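Local coordinates for tRNA (adenine(22)-N(1))-methyltransferase (Bacillus subtilis, PDB 6Q56), which catalyses the S-adenosyl-L-methionine-dependent methylation of N1 of adenosine 22 in tRNA, giving N(1)-methyladenosine, at residues S7-T12 with D149-E154; I141-L146 with P180-E185. The protein carries 2 engineered substitutions. All coordinates share one frame; numbering follows the deposited sequence.

Contact 1 of 2, residues S7-T12 with D149-E154. Engineered in segment 149-154: Ser152 (natural residue Cys).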
loop_
_atom_site.group_PDB
_atom_site.type_symbol
_atom_site.label_atom_id
_atom_site.label_comp_id
_atom_site.label_asym_id
_atom_site.label_seq_id
_atom_site.Cartn_x
_atom_site.Cartn_y
_atom_site.Cartn_z
ATOM N N SER A 7 13.550 8.082 -1.458
ATOM C CA SER A 7 13.221 8.250 -0.061
ATOM C C SER A 7 13.207 6.877 0.576
ATOM O O SER A 7 13.097 5.873 -0.113
ATOM C CB SER A 7 11.847 8.894 0.094
ATOM O OG SER A 7 10.849 8.112 -0.516
ATOM N N LYS A 8 13.320 6.837 1.893
ATOM C CA LYS A 8 13.295 5.582 2.615
ATOM C C LYS A 8 12.060 4.817 2.191
ATOM O O LYS A 8 12.096 3.621 1.950
ATOM C CB LYS A 8 13.243 5.833 4.122
ATOM C CG LYS A 8 14.593 6.083 4.765
ATOM C CD LYS A 8 14.464 6.347 6.256
ATOM C CE LYS A 8 15.814 6.469 6.943
ATOM N NZ LYS A 8 16.323 5.161 7.440
ATOM N N ARG A 9 10.963 5.548 2.112
ATOM C CA ARG A 9 9.674 4.990 1.740
ATOM C C ARG A 9 9.698 4.240 0.410
ATOM O O ARG A 9 9.322 3.084 0.354
ATOM C CB ARG A 9 8.625 6.095 1.699
ATOM C CG ARG A 9 7.206 5.624 1.541
ATOM C CD ARG A 9 6.267 6.777 1.810
ATOM N NE ARG A 9 6.739 7.994 1.172
ATOM C CZ ARG A 9 6.486 8.313 -0.086
ATOM N NH1 ARG A 9 5.761 7.515 -0.843
ATOM N NH2 ARG A 9 6.953 9.438 -0.584
ATOM N N LEU A 10 10.123 4.905 -0.656
ATOM C CA LEU A 10 10.167 4.275 -1.968
ATOM C C LEU A 10 11.335 3.306 -2.081
ATOM O O LEU A 10 11.289 2.360 -2.851
ATOM C CB LEU A 10 10.216 5.324 -3.071
ATOM C CG LEU A 10 8.970 6.203 -3.158
ATOM C CD1 LEU A 10 8.939 6.983 -4.459
ATOM C CD2 LEU A 10 7.717 5.363 -3.016
ATOM N N GLN A 11 12.377 3.542 -1.297
ATOM C CA GLN A 11 13.526 2.661 -1.292
ATOM C C GLN A 11 13.020 1.309 -0.848
ATOM O O GLN A 11 13.331 0.285 -1.441
ATOM C CB GLN A 11 14.593 3.161 -0.329
ATOM C CG GLN A 11 15.889 2.383 -0.410
ATOM C CD GLN A 11 16.429 2.345 -1.814
ATOM O OE1 GLN A 11 16.554 3.375 -2.464
ATOM N NE2 GLN A 11 16.751 1.153 -2.295
ATOM N N THR A 12 12.225 1.336 0.211
ATOM C CA THR A 12 11.631 0.142 0.778
ATOM C C THR A 12 10.805 -0.574 -0.272
ATOM O O THR A 12 10.893 -1.781 -0.411
ATOM C CB THR A 12 10.751 0.482 1.996
ATOM O OG1 THR A 12 11.580 0.909 3.078
ATOM C CG2 THR A 12 9.947 -0.719 2.442
ATOM N N ASP A 149 10.768 11.251 8.310
ATOM C CA ASP A 149 10.443 12.649 8.511
ATOM C C ASP A 149 9.210 12.788 9.403
ATOM O O ASP A 149 8.289 13.526 9.090
ATOM C CB ASP A 149 10.216 13.338 7.158
ATOM C CG ASP A 149 11.471 13.374 6.292
ATOM O OD1 ASP A 149 12.578 13.128 6.808
ATOM O OD2 ASP A 149 11.349 13.657 5.085
ATOM N N GLY A 150 9.209 12.065 10.516
ATOM C CA GLY A 150 8.117 12.111 11.472
ATOM C C GLY A 150 6.784 11.603 10.968
ATOM O O GLY A 150 5.734 11.963 11.494
ATOM N N LYS A 151 6.822 10.764 9.948
ATOM C CA LYS A 151 5.616 10.213 9.381
ATOM C C LYS A 151 5.792 8.720 9.207
ATOM O O LYS A 151 6.817 8.268 8.724
ATOM C CB LYS A 151 5.318 10.864 8.036
ATOM C CG LYS A 151 4.124 10.259 7.326
ATOM C CD LYS A 151 4.179 10.478 5.820
ATOM C CE LYS A 151 5.425 9.881 5.181
ATOM N NZ LYS A 151 5.446 8.399 5.190
ATOM N N SER A 152 4.786 7.959 9.614
ATOM C CA SER A 152 4.845 6.516 9.499
ATOM C C SER A 152 4.260 6.095 8.163
ATOM O O SER A 152 3.305 6.683 7.675
ATOM C CB SER A 152 4.101 5.851 10.648
ATOM O OG SER A 152 2.711 6.003 10.505
ATOM N N TYR A 153 4.845 5.070 7.569
ATOM C CA TYR A 153 4.381 4.589 6.292
ATOM C C TYR A 153 4.463 3.083 6.272
ATOM O O TYR A 153 5.401 2.498 6.788
ATOM C CB TYR A 153 5.208 5.190 5.159
ATOM C CG TYR A 153 6.647 4.746 5.153
ATOM C CD1 TYR A 153 7.025 3.572 4.527
ATOM C CD2 TYR A 153 7.630 5.498 5.773
ATOM C CE1 TYR A 153 8.340 3.160 4.521
ATOM C CE2 TYR A 153 8.949 5.092 5.772
ATOM C CZ TYR A 153 9.296 3.924 5.146
ATOM O OH TYR A 153 10.597 3.521 5.140
ATOM N N GLU A 154 3.456 2.466 5.679
ATOM C CA GLU A 154 3.391 1.029 5.575
ATOM C C GLU A 154 3.606 0.590 4.143
ATOM O O GLU A 154 3.295 1.315 3.211
ATOM C CB GLU A 154 2.033 0.538 6.037
ATOM C CG GLU A 154 1.807 0.634 7.526
ATOM C CD GLU A 154 0.344 0.738 7.869
ATOM O OE1 GLU A 154 -0.387 1.394 7.114
ATOM O OE2 GLU A 154 -0.069 0.172 8.889
#
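The Tyr153 ring carries one face against Arg9: Arg9 CA stands 3.9 Å from the ring centroid, 25° off the ring normal and displaced toward the rim, a CH-pi contact. Beyond CA, Arg9 CG is 3.6 Å from Tyr153 CD1, and Arg9 CD lies 3.9 Å from Tyr153 CB. With CG anti to the backbone N (chi1 -171°), the arginine brings CG to the CD1 side of the ring; CD then continues back toward the tyrosine CB. The guanidinium plane is turned 82° from the ring, so the two do not stack; its NH1 bonds to Gln121 OE1. Lys151 reaches the same arginine with NZ 3.8 Å from Arg9 CD, and Arg9 NE and Lys151 NZ, both probably positive, are 4.2 Å apart.

Helix 8-14 here lies on the strand 151-159 and 139-148 edge of the Rossmann-like methyltransferase sheet. Ser7 is the helix N-cap, its OG accepting from Leu10 N at 3.3 Å with a nearly straight bond. At the ring's far end, Tyr153 OH comes near Lys8 O, Lys8 CB and Thr12 OG1. That threonine hydroxyl donates to Lys8 O at 3.0 Å, from the face of the carbonyl plane opposite Thr12 N.

Contact 2 of 2, residues I141-L146 with P180-E185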
loop_
_atom_site.group_PDB
_atom_site.type_symbol
_atom_site.label_atom_id
_atom_site.label_comp_id
_atom_site.label_asym_id
_atom_site.label_seq_id
_atom_site.Cartn_x
_atom_site.Cartn_y
_atom_site.Cartn_z
ATOM N N ILE A 141 2.933 -11.599 1.525
ATOM C CA ILE A 141 4.174 -12.300 1.772
ATOM C C ILE A 141 5.090 -11.514 2.689
ATOM O O ILE A 141 6.038 -12.058 3.225
ATOM C CB ILE A 141 4.889 -12.683 0.473
ATOM C CG1 ILE A 141 5.214 -11.448 -0.357
ATOM C CG2 ILE A 141 4.020 -13.637 -0.317
ATOM C CD1 ILE A 141 5.963 -11.774 -1.623
ATOM N N ASP A 142 4.796 -10.236 2.879
ATOM C CA ASP A 142 5.587 -9.409 3.778
ATOM C C ASP A 142 4.983 -8.034 3.952
ATOM O O ASP A 142 4.246 -7.547 3.108
ATOM C CB ASP A 142 7.038 -9.280 3.323
ATOM C CG ASP A 142 7.971 -8.851 4.454
ATOM O OD1 ASP A 142 7.543 -8.838 5.619
ATOM O OD2 ASP A 142 9.135 -8.529 4.181
ATOM N N GLU A 143 5.323 -7.426 5.074
ATOM C CA GLU A 143 4.874 -6.102 5.427
ATOM C C GLU A 143 5.971 -5.411 6.191
ATOM O O GLU A 143 6.706 -6.041 6.933
ATOM C CB GLU A 143 3.682 -6.159 6.367
ATOM C CG GLU A 143 2.386 -6.678 5.798
ATOM C CD GLU A 143 1.292 -6.685 6.844
ATOM O OE1 GLU A 143 1.534 -7.179 7.955
ATOM O OE2 GLU A 143 0.200 -6.189 6.553
ATOM N N VAL A 144 6.066 -4.108 6.022
ATOM C CA VAL A 144 7.032 -3.324 6.754
ATOM C C VAL A 144 6.364 -2.024 7.148
ATOM O O VAL A 144 5.545 -1.491 6.417
ATOM C CB VAL A 144 8.310 -3.022 5.945
ATOM C CG1 VAL A 144 7.981 -2.325 4.650
ATOM C CG2 VAL A 144 9.246 -2.147 6.750
ATOM N N ILE A 145 6.710 -1.521 8.317
ATOM C CA ILE A 145 6.190 -0.251 8.764
ATOM C C ILE A 145 7.379 0.508 9.292
ATOM O O ILE A 145 8.085 0.046 10.175
ATOM C CB ILE A 145 5.093 -0.336 9.831
ATOM C CG1 ILE A 145 4.545 1.070 10.078
ATOM C CG2 ILE A 145 5.635 -0.925 11.115
ATOM C CD1 ILE A 145 3.286 1.138 10.902
ATOM N N LEU A 146 7.601 1.676 8.721
ATOM C CA LEU A 146 8.712 2.508 9.101
ATOM C C LEU A 146 8.252 3.938 9.158
ATOM O O LEU A 146 7.149 4.252 8.745
ATOM C CB LEU A 146 9.811 2.384 8.052
ATOM C CG LEU A 146 10.314 0.966 7.810
ATOM C CD1 LEU A 146 11.003 0.847 6.465
ATOM C CD2 LEU A 146 11.239 0.521 8.927
ATOM N N PRO A 180 -0.939 -8.338 9.619
ATOM C CA PRO A 180 -0.572 -9.602 10.258
ATOM C C PRO A 180 0.918 -9.707 10.551
ATOM O O PRO A 180 1.290 -10.104 11.638
ATOM C CB PRO A 180 -1.001 -10.656 9.241
ATOM C CG PRO A 180 -1.148 -9.940 7.953
ATOM C CD PRO A 180 -1.502 -8.534 8.275
ATOM N N PHE A 181 1.754 -9.357 9.587
ATOM C CA PHE A 181 3.191 -9.415 9.776
ATOM C C PHE A 181 3.591 -8.337 10.758
ATOM O O PHE A 181 4.358 -8.575 11.675
ATOM C CB PHE A 181 3.926 -9.194 8.459
ATOM C CG PHE A 181 3.863 -10.363 7.526
ATOM C CD1 PHE A 181 4.770 -11.390 7.631
ATOM C CD2 PHE A 181 2.903 -10.428 6.542
ATOM C CE1 PHE A 181 4.719 -12.468 6.776
ATOM C CE2 PHE A 181 2.845 -11.501 5.685
ATOM C CZ PHE A 181 3.751 -12.524 5.802
ATOM N N LEU A 182 3.058 -7.144 10.550
ATOM C CA LEU A 182 3.367 -6.019 11.412
ATOM C C LEU A 182 3.034 -6.347 12.854
ATOM O O LEU A 182 3.784 -6.026 13.759
ATOM C CB LEU A 182 2.621 -4.775 10.947
ATOM C CG LEU A 182 2.988 -4.379 9.522
ATOM C CD1 LEU A 182 2.249 -3.135 9.080
ATOM C CD2 LEU A 182 4.489 -4.206 9.382
ATOM N N ALA A 183 1.896 -6.994 13.051
ATOM C CA ALA A 183 1.443 -7.368 14.380
ATOM C C ALA A 183 2.433 -8.289 15.080
ATOM O O ALA A 183 2.694 -8.126 16.253
ATOM C CB ALA A 183 0.076 -8.024 14.312
ATOM N N LYS A 184 2.978 -9.250 14.346
ATOM C CA LYS A 184 3.941 -10.192 14.899
ATOM C C LYS A 184 5.228 -9.490 15.285
ATOM O O LYS A 184 5.810 -9.764 16.330
ATOM C CB LYS A 184 4.267 -11.288 13.889
ATOM C CG LYS A 184 3.186 -12.326 13.702
ATOM C CD LYS A 184 3.718 -13.501 12.909
ATOM C CE LYS A 184 2.646 -14.137 12.047
ATOM N NZ LYS A 184 3.236 -15.113 11.094
ATOM N N GLU A 185 5.660 -8.584 14.420
ATOM C CA GLU A 185 6.875 -7.816 14.633
ATOM C C GLU A 185 6.740 -6.921 15.851
ATOM O O GLU A 185 7.572 -6.950 16.742
ATOM C CB GLU A 185 7.191 -6.965 13.405
ATOM C CG GLU A 185 8.558 -6.316 13.438
ATOM C CD GLU A 185 8.867 -5.503 12.201
ATOM O OE1 GLU A 185 7.934 -5.124 11.468
ATOM O OE2 GLU A 185 10.059 -5.238 11.970
HETATM O O HOH W 1 7.075 -6.592 9.594
HETATM O O HOH W 2 8.350 -3.293 9.900
#
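Glu143 reaches from strand 139-148 to the first turn of helix 180-185, and each of its side-chain atoms meets something there. CB lies 3.7 Å from Leu182 CD2 and equally near CG of that leucine. CG, set anti to the carbonyl carbon (chi1 -69°), passes Phe181, close to CD2 and CB. The chain continues extended, and the carboxylate arrives beside Pro180, with Glu143 CD 3.6 Å from Pro180 CD. OE1 accepts from Leu182 N at 3.0 Å, met nearly along the C-O axis with an N-H...O angle of 162°; Phe181 N, though closer, makes only a strongly bent, weak bond. Pro180 N, which has no hydrogen to share, also lies near OE1. OE2 forms a salt bridge with Arg130 NE. A carboxylate accepting from amides in the first turn would be favoured by the positive end of the helix dipole, and together with Arg130 this probably stabilises its ionised form.

The strand is the outermost one on its side of the mixed sheet, which has strand order 3-2-1-4-5-7-6 with only 151-159 running against the rest, the order of Rossmann-like class I methyltransferases. Ile141 and Asp142 both face Val157 in a classic beta bulge. Next to this bulge the Phe181 ring takes Asp142 CA over its centre, 4.0 Å from the centroid and 11° off the normal, a CH-pi contact, while OE1 of Glu143 lies at the ring edge, in its plane.

Further along the strand, Leu182 CD2 rests 3.6 Å from Ile145 N and touches Ile145 CG2, the two side chains crossing at about a right angle. One water donates to Glu143 O and another accepts from Ile145 N; their links to Glu185 OE1 are too short to be trusted and remain doubtful.

Contacts 1 and 2 have centres about 14 Å apart and meet along the antiparallel pair of strands 139-148 and 151-159, neighbours in sequence and in the sheet. Tyr153 N lies 2.7 Å from Leu146 O, a probable hydrogen bond between the strands. Thr12 of contact 1 also packs on the strand of contact 2: its CG2 is 3.4 Å from Val144 CG1. Helix 8-14 thus meets Val144 and Leu146, whereas helix 180-185 takes the side chains of Glu143 and Ile145, as expected for alternating residues on the two faces of a strand. Neither contact includes His125 or His128, which bind the nickel ion.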